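Local coordinates for uncharacterized protein (Bacteroides ovatus CL02T12C04, PDB 6PTM) that probably acts as an exo-carrageenase of glycoside hydrolase family 42, releasing sugar units from the ends of carrageenan chains, at residues Tyr283-His295 with Ile382-Met396. Residues are numbered along the deposited sequence; the frame is centred on the assembly and turned at random.
Sequences YTGLGYMLCNEPH and IRKYDPQAKTHIKIM
Leu286 turns its carbonyl O to the rim of the His392 imidazole, where NE2 donates at 2.7 Å in a bent bond (138°), the oxygen lying somewhat out of the ring plane; the torsion that sets His392 CG between its backbone N and carbonyl carbon (chi1 50°) brings the ring there. Tyr288 pairs in parallel fashion, its N donating to Lys390 O (2.7 Å) and its O accepting from His392 N. Its ring has Ile382 CG2 over the centre of one face, 3.7 Å from the centroid, while OH donates to the anti lone pair of Asp386 OD2 at 2.6 Å. A phenylalanine here would probably cost that buried carboxylate its hydroxyl partner. Met289 crosses the imidazole at about a right angle, CG 3.6 Å from His392 CE1, and lays SD beside Lys394 CB. Leu290 N continues to His392 O, its CD2 pressed tightly on Ile382 CD1. A beta bulge follows, with Lys394 N reaching Cys291 O. Asn292 OD1 takes Lys394 NZ at 2.8 Å, an ammonium that also salt-bridges Glu470. Glu293 lies across Met396, whose SD sits 3.6 Å from His295 CD2. These neighbouring parallel strands, with helix 358-385 packed against them through Ile382, are consistent with the beta/alpha barrel of GH42 enzymes.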
loop_
_atom_site.group_PDB
_atom_site.type_symbol
_atom_site.label_atom_id
_atom_site.label_comp_id
_atom_site.label_asym_id
_atom_site.label_seq_id
_atom_site.Cartn_x
_atom_site.Cartn_y
_atom_site.Cartn_z
ATOM N N TYR A 283 8.551 20.502 -4.399
ATOM C CA TYR A 283 7.619 19.657 -5.205
ATOM C C TYR A 283 8.238 18.278 -5.501
ATOM O O TYR A 283 7.537 17.442 -6.074
ATOM C CB TYR A 283 7.071 20.378 -6.445
ATOM C CG TYR A 283 8.048 20.710 -7.550
ATOM C CD1 TYR A 283 8.524 19.728 -8.411
ATOM C CD2 TYR A 283 8.476 22.014 -7.758
ATOM C CE1 TYR A 283 9.427 20.019 -9.434
ATOM C CE2 TYR A 283 9.367 22.330 -8.782
ATOM C CZ TYR A 283 9.826 21.330 -9.635
ATOM O OH TYR A 283 10.700 21.622 -10.636
ATOM N N THR A 284 9.481 18.033 -5.101
ATOM C CA THR A 284 10.150 16.710 -5.175
ATOM C C THR A 284 10.212 16.062 -3.793
ATOM O O THR A 284 10.766 14.964 -3.719
ATOM C CB THR A 284 11.572 16.821 -5.747
ATOM O OG1 THR A 284 12.441 17.510 -4.844
ATOM C CG2 THR A 284 11.569 17.535 -7.076
ATOM N N GLY A 285 9.673 16.688 -2.744
ATOM C CA GLY A 285 9.841 16.184 -1.358
ATOM C C GLY A 285 9.282 14.777 -1.120
ATOM O O GLY A 285 9.846 14.043 -0.258
ATOM N N LEU A 286 8.200 14.401 -1.797
ATOM C CA LEU A 286 7.660 13.018 -1.707
ATOM C C LEU A 286 8.195 12.186 -2.883
ATOM O O LEU A 286 7.620 11.141 -3.194
ATOM C CB LEU A 286 6.130 13.054 -1.631
ATOM C CG LEU A 286 5.585 13.088 -0.204
ATOM C CD1 LEU A 286 4.115 13.400 -0.219
ATOM C CD2 LEU A 286 5.832 11.778 0.550
ATOM N N GLY A 287 9.281 12.649 -3.498
ATOM C CA GLY A 287 10.192 11.785 -4.238
ATOM C C GLY A 287 9.872 11.699 -5.714
ATOM O O GLY A 287 9.017 12.493 -6.242
ATOM N N TYR A 288 10.631 10.818 -6.361
ATOM C CA TYR A 288 10.578 10.507 -7.802
ATOM C C TYR A 288 9.989 9.105 -7.969
ATOM O O TYR A 288 10.566 8.086 -7.506
ATOM C CB TYR A 288 11.976 10.601 -8.417
ATOM C CG TYR A 288 12.618 11.960 -8.365
ATOM C CD1 TYR A 288 13.195 12.430 -7.187
ATOM C CD2 TYR A 288 12.739 12.738 -9.507
ATOM C CE1 TYR A 288 13.818 13.665 -7.133
ATOM C CE2 TYR A 288 13.366 13.979 -9.471
ATOM C CZ TYR A 288 13.906 14.440 -8.279
ATOM O OH TYR A 288 14.557 15.631 -8.200
ATOM N N MET A 289 8.835 9.059 -8.621
ATOM C CA MET A 289 8.057 7.813 -8.818
ATOM C C MET A 289 8.512 7.179 -10.131
ATOM O O MET A 289 8.258 7.782 -11.194
ATOM C CB MET A 289 6.575 8.184 -8.848
ATOM C CG MET A 289 5.651 7.065 -8.447
ATOM S SD MET A 289 5.471 5.860 -9.731
ATOM C CE MET A 289 4.861 6.801 -11.131
ATOM N N LEU A 290 9.231 6.059 -10.075
ATOM C CA LEU A 290 10.063 5.622 -11.220
ATOM C C LEU A 290 9.217 4.876 -12.258
ATOM O O LEU A 290 9.646 4.859 -13.409
ATOM C CB LEU A 290 11.241 4.753 -10.767
ATOM C CG LEU A 290 12.226 5.428 -9.819
ATOM C CD1 LEU A 290 13.331 4.465 -9.413
ATOM C CD2 LEU A 290 12.801 6.700 -10.418
ATOM N N CYS A 291 8.066 4.308 -11.884
ATOM C CA CYS A 291 7.144 3.686 -12.852
ATOM C C CYS A 291 5.786 3.419 -12.187
ATOM O O CYS A 291 5.758 2.955 -11.019
ATOM C CB CYS A 291 7.709 2.366 -13.382
ATOM S SG CYS A 291 6.834 1.732 -14.840
ATOM N N ASN A 292 4.728 3.636 -12.962
ATOM C CA ASN A 292 3.318 3.243 -12.712
ATOM C C ASN A 292 3.114 1.725 -12.927
ATOM O O ASN A 292 3.156 1.295 -14.087
ATOM C CB ASN A 292 2.444 4.024 -13.697
ATOM C CG ASN A 292 0.967 3.850 -13.449
ATOM O OD1 ASN A 292 0.300 4.677 -12.793
ATOM N ND2 ASN A 292 0.455 2.772 -13.982
ATOM N N GLU A 293 2.784 0.970 -11.877
ATOM C CA GLU A 293 2.353 -0.460 -11.926
ATOM C C GLU A 293 3.240 -1.225 -12.898
ATOM O O GLU A 293 2.759 -1.814 -13.872
ATOM C CB GLU A 293 0.888 -0.612 -12.339
ATOM C CG GLU A 293 -0.076 -0.011 -11.321
ATOM C CD GLU A 293 -1.508 -0.519 -11.452
ATOM O OE1 GLU A 293 -1.864 -0.966 -12.568
ATOM O OE2 GLU A 293 -2.242 -0.461 -10.455
ATOM N N PRO A 294 4.570 -1.175 -12.709
ATOM C CA PRO A 294 5.477 -1.975 -13.535
ATOM C C PRO A 294 5.247 -3.483 -13.344
ATOM O O PRO A 294 4.861 -3.933 -12.237
ATOM C CB PRO A 294 6.862 -1.563 -13.009
ATOM C CG PRO A 294 6.577 -1.271 -11.570
ATOM C CD PRO A 294 5.290 -0.462 -11.634
ATOM N N HIS A 295 5.437 -4.224 -14.441
ATOM C CA HIS A 295 5.484 -5.699 -14.462
ATOM C C HIS A 295 5.918 -6.134 -15.855
ATOM O O HIS A 295 5.615 -5.398 -16.854
ATOM C CB HIS A 295 4.173 -6.343 -13.968
ATOM C CG HIS A 295 2.905 -5.651 -14.384
ATOM N ND1 HIS A 295 2.277 -5.926 -15.569
ATOM C CD2 HIS A 295 2.107 -4.761 -13.736
ATOM C CE1 HIS A 295 1.181 -5.195 -15.674
ATOM N NE2 HIS A 295 1.030 -4.488 -14.550
ATOM N N ILE A 382 18.968 9.804 -11.656
ATOM C CA ILE A 382 18.325 10.938 -10.940
ATOM C C ILE A 382 19.317 11.480 -9.914
ATOM O O ILE A 382 19.518 12.697 -9.916
ATOM C CB ILE A 382 16.980 10.537 -10.316
ATOM C CG1 ILE A 382 15.943 10.233 -11.400
ATOM C CG2 ILE A 382 16.484 11.592 -9.349
ATOM C CD1 ILE A 382 14.731 9.513 -10.897
ATOM N N ARG A 383 19.985 10.613 -9.141
ATOM C CA ARG A 383 20.884 11.032 -8.039
ATOM C C ARG A 383 22.085 11.851 -8.546
ATOM O O ARG A 383 22.542 12.681 -7.749
ATOM C CB ARG A 383 21.329 9.829 -7.207
ATOM C CG ARG A 383 20.192 9.253 -6.380
ATOM C CD ARG A 383 19.969 9.978 -5.064
ATOM N NE ARG A 383 21.151 9.813 -4.246
ATOM C CZ ARG A 383 21.494 8.691 -3.638
ATOM N NH1 ARG A 383 20.699 7.635 -3.718
ATOM N NH2 ARG A 383 22.635 8.641 -2.957
ATOM N N LYS A 384 22.538 11.650 -9.791
ATOM C CA LYS A 384 23.614 12.441 -10.451
ATOM C C LYS A 384 23.232 13.919 -10.500
ATOM O O LYS A 384 24.130 14.705 -10.347
ATOM C CB LYS A 384 23.874 12.014 -11.892
ATOM C CG LYS A 384 24.574 10.667 -11.995
ATOM C CD LYS A 384 25.023 10.289 -13.389
ATOM C CE LYS A 384 25.507 8.850 -13.440
ATOM N NZ LYS A 384 25.617 8.415 -14.842
ATOM N N TYR A 385 21.954 14.259 -10.698
ATOM C CA TYR A 385 21.470 15.654 -10.834
ATOM C C TYR A 385 20.776 16.126 -9.549
ATOM O O TYR A 385 20.798 17.333 -9.276
ATOM C CB TYR A 385 20.678 15.760 -12.135
ATOM C CG TYR A 385 21.495 15.290 -13.306
ATOM C CD1 TYR A 385 21.376 14.002 -13.809
ATOM C CD2 TYR A 385 22.496 16.094 -13.814
ATOM C CE1 TYR A 385 22.169 13.552 -14.851
ATOM C CE2 TYR A 385 23.306 15.659 -14.847
ATOM C CZ TYR A 385 23.152 14.381 -15.351
ATOM O OH TYR A 385 23.952 14.006 -16.376
ATOM N N ASP A 386 20.236 15.236 -8.722
ATOM C CA ASP A 386 19.615 15.634 -7.424
ATOM C C ASP A 386 20.098 14.688 -6.330
ATOM O O ASP A 386 19.464 13.661 -6.062
ATOM C CB ASP A 386 18.085 15.596 -7.509
ATOM C CG ASP A 386 17.389 15.983 -6.216
ATOM O OD1 ASP A 386 18.096 16.250 -5.235
ATOM O OD2 ASP A 386 16.148 15.937 -6.185
ATOM N N PRO A 387 21.220 14.996 -5.648
ATOM C CA PRO A 387 21.798 14.049 -4.695
ATOM C C PRO A 387 20.927 13.818 -3.440
ATOM O O PRO A 387 21.164 12.835 -2.763
ATOM C CB PRO A 387 23.171 14.661 -4.365
ATOM C CG PRO A 387 23.395 15.719 -5.444
ATOM C CD PRO A 387 22.006 16.241 -5.768
ATOM N N GLN A 388 19.887 14.631 -3.224
ATOM C CA GLN A 388 18.867 14.444 -2.159
ATOM C C GLN A 388 17.647 13.633 -2.665
ATOM O O GLN A 388 16.701 13.482 -1.922
ATOM C CB GLN A 388 18.400 15.810 -1.635
ATOM C CG GLN A 388 19.527 16.700 -1.124
ATOM C CD GLN A 388 20.402 15.935 -0.161
ATOM O OE1 GLN A 388 21.598 15.734 -0.393
ATOM N NE2 GLN A 388 19.795 15.458 0.920
ATOM N N ALA A 389 17.635 13.125 -3.885
ATOM C CA ALA A 389 16.418 12.510 -4.467
ATOM C C ALA A 389 15.996 11.309 -3.620
ATOM O O ALA A 389 16.822 10.447 -3.331
ATOM C CB ALA A 389 16.656 12.097 -5.900
ATOM N N LYS A 390 14.710 11.219 -3.323
ATOM C CA LYS A 390 14.120 9.993 -2.765
ATOM C C LYS A 390 13.306 9.361 -3.892
ATOM O O LYS A 390 12.565 10.088 -4.559
ATOM C CB LYS A 390 13.340 10.342 -1.503
ATOM C CG LYS A 390 14.118 11.040 -0.397
ATOM C CD LYS A 390 13.477 10.653 0.925
ATOM C CE LYS A 390 13.620 11.573 2.116
ATOM N NZ LYS A 390 14.492 12.729 1.914
ATOM N N THR A 391 13.486 8.067 -4.119
ATOM C CA THR A 391 12.766 7.350 -5.178
ATOM C C THR A 391 11.804 6.355 -4.549
ATOM O O THR A 391 12.061 5.842 -3.437
ATOM C CB THR A 391 13.725 6.697 -6.176
ATOM O OG1 THR A 391 14.433 5.633 -5.532
ATOM C CG2 THR A 391 14.688 7.709 -6.760
ATOM N N HIS A 392 10.790 6.038 -5.335
ATOM C CA HIS A 392 9.850 4.942 -5.078
ATOM C C HIS A 392 9.236 4.511 -6.389
ATOM O O HIS A 392 9.408 5.183 -7.415
ATOM C CB HIS A 392 8.796 5.378 -4.040
ATOM C CG HIS A 392 8.146 6.676 -4.355
ATOM N ND1 HIS A 392 6.895 6.753 -4.942
ATOM C CD2 HIS A 392 8.550 7.941 -4.124
ATOM C CE1 HIS A 392 6.566 8.019 -5.081
ATOM N NE2 HIS A 392 7.573 8.785 -4.569
ATOM N N ILE A 393 8.477 3.435 -6.299
ATOM C CA ILE A 393 7.844 2.760 -7.451
ATOM C C ILE A 393 6.381 2.484 -7.085
ATOM O O ILE A 393 6.119 2.026 -5.938
ATOM C CB ILE A 393 8.654 1.488 -7.772
ATOM C CG1 ILE A 393 10.141 1.796 -7.984
ATOM C CG2 ILE A 393 8.070 0.731 -8.950
ATOM C CD1 ILE A 393 11.034 0.551 -7.826
ATOM N N LYS A 394 5.455 2.727 -8.017
ATOM C CA LYS A 394 4.019 2.431 -7.764
ATOM C C LYS A 394 3.799 0.923 -7.959
ATOM O O LYS A 394 3.229 0.485 -8.983
ATOM C CB LYS A 394 3.118 3.294 -8.632
ATOM C CG LYS A 394 1.632 3.054 -8.379
ATOM C CD LYS A 394 0.739 3.692 -9.376
ATOM C CE LYS A 394 0.835 5.213 -9.357
ATOM N NZ LYS A 394 -0.154 5.839 -10.277
ATOM N N ILE A 395 4.293 0.146 -7.002
ATOM C CA ILE A 395 4.261 -1.338 -7.067
ATOM C C ILE A 395 2.860 -1.806 -6.689
ATOM O O ILE A 395 2.335 -1.329 -5.677
ATOM C CB ILE A 395 5.307 -1.955 -6.132
ATOM C CG1 ILE A 395 6.730 -1.611 -6.576
ATOM C CG2 ILE A 395 5.077 -3.447 -6.026
ATOM C CD1 ILE A 395 7.735 -1.849 -5.475
ATOM N N MET A 396 2.309 -2.748 -7.454
ATOM C CA MET A 396 1.029 -3.400 -7.085
ATOM C C MET A 396 1.333 -4.413 -5.990
ATOM O O MET A 396 1.977 -5.403 -6.264
ATOM C CB MET A 396 0.433 -4.115 -8.296
ATOM C CG MET A 396 -0.007 -3.164 -9.385
ATOM S SD MET A 396 -0.071 -4.006 -10.974
ATOM C CE MET A 396 -1.070 -5.464 -10.598
HETATM O O HOH W 1 13.281 13.686 -3.422
HETATM O O HOH W 2 14.778 16.488 -4.112
HETATM O O HOH W 3 12.111 14.450 0.912
HETATM O O HOH W 4 3.362 -3.281 -10.194
#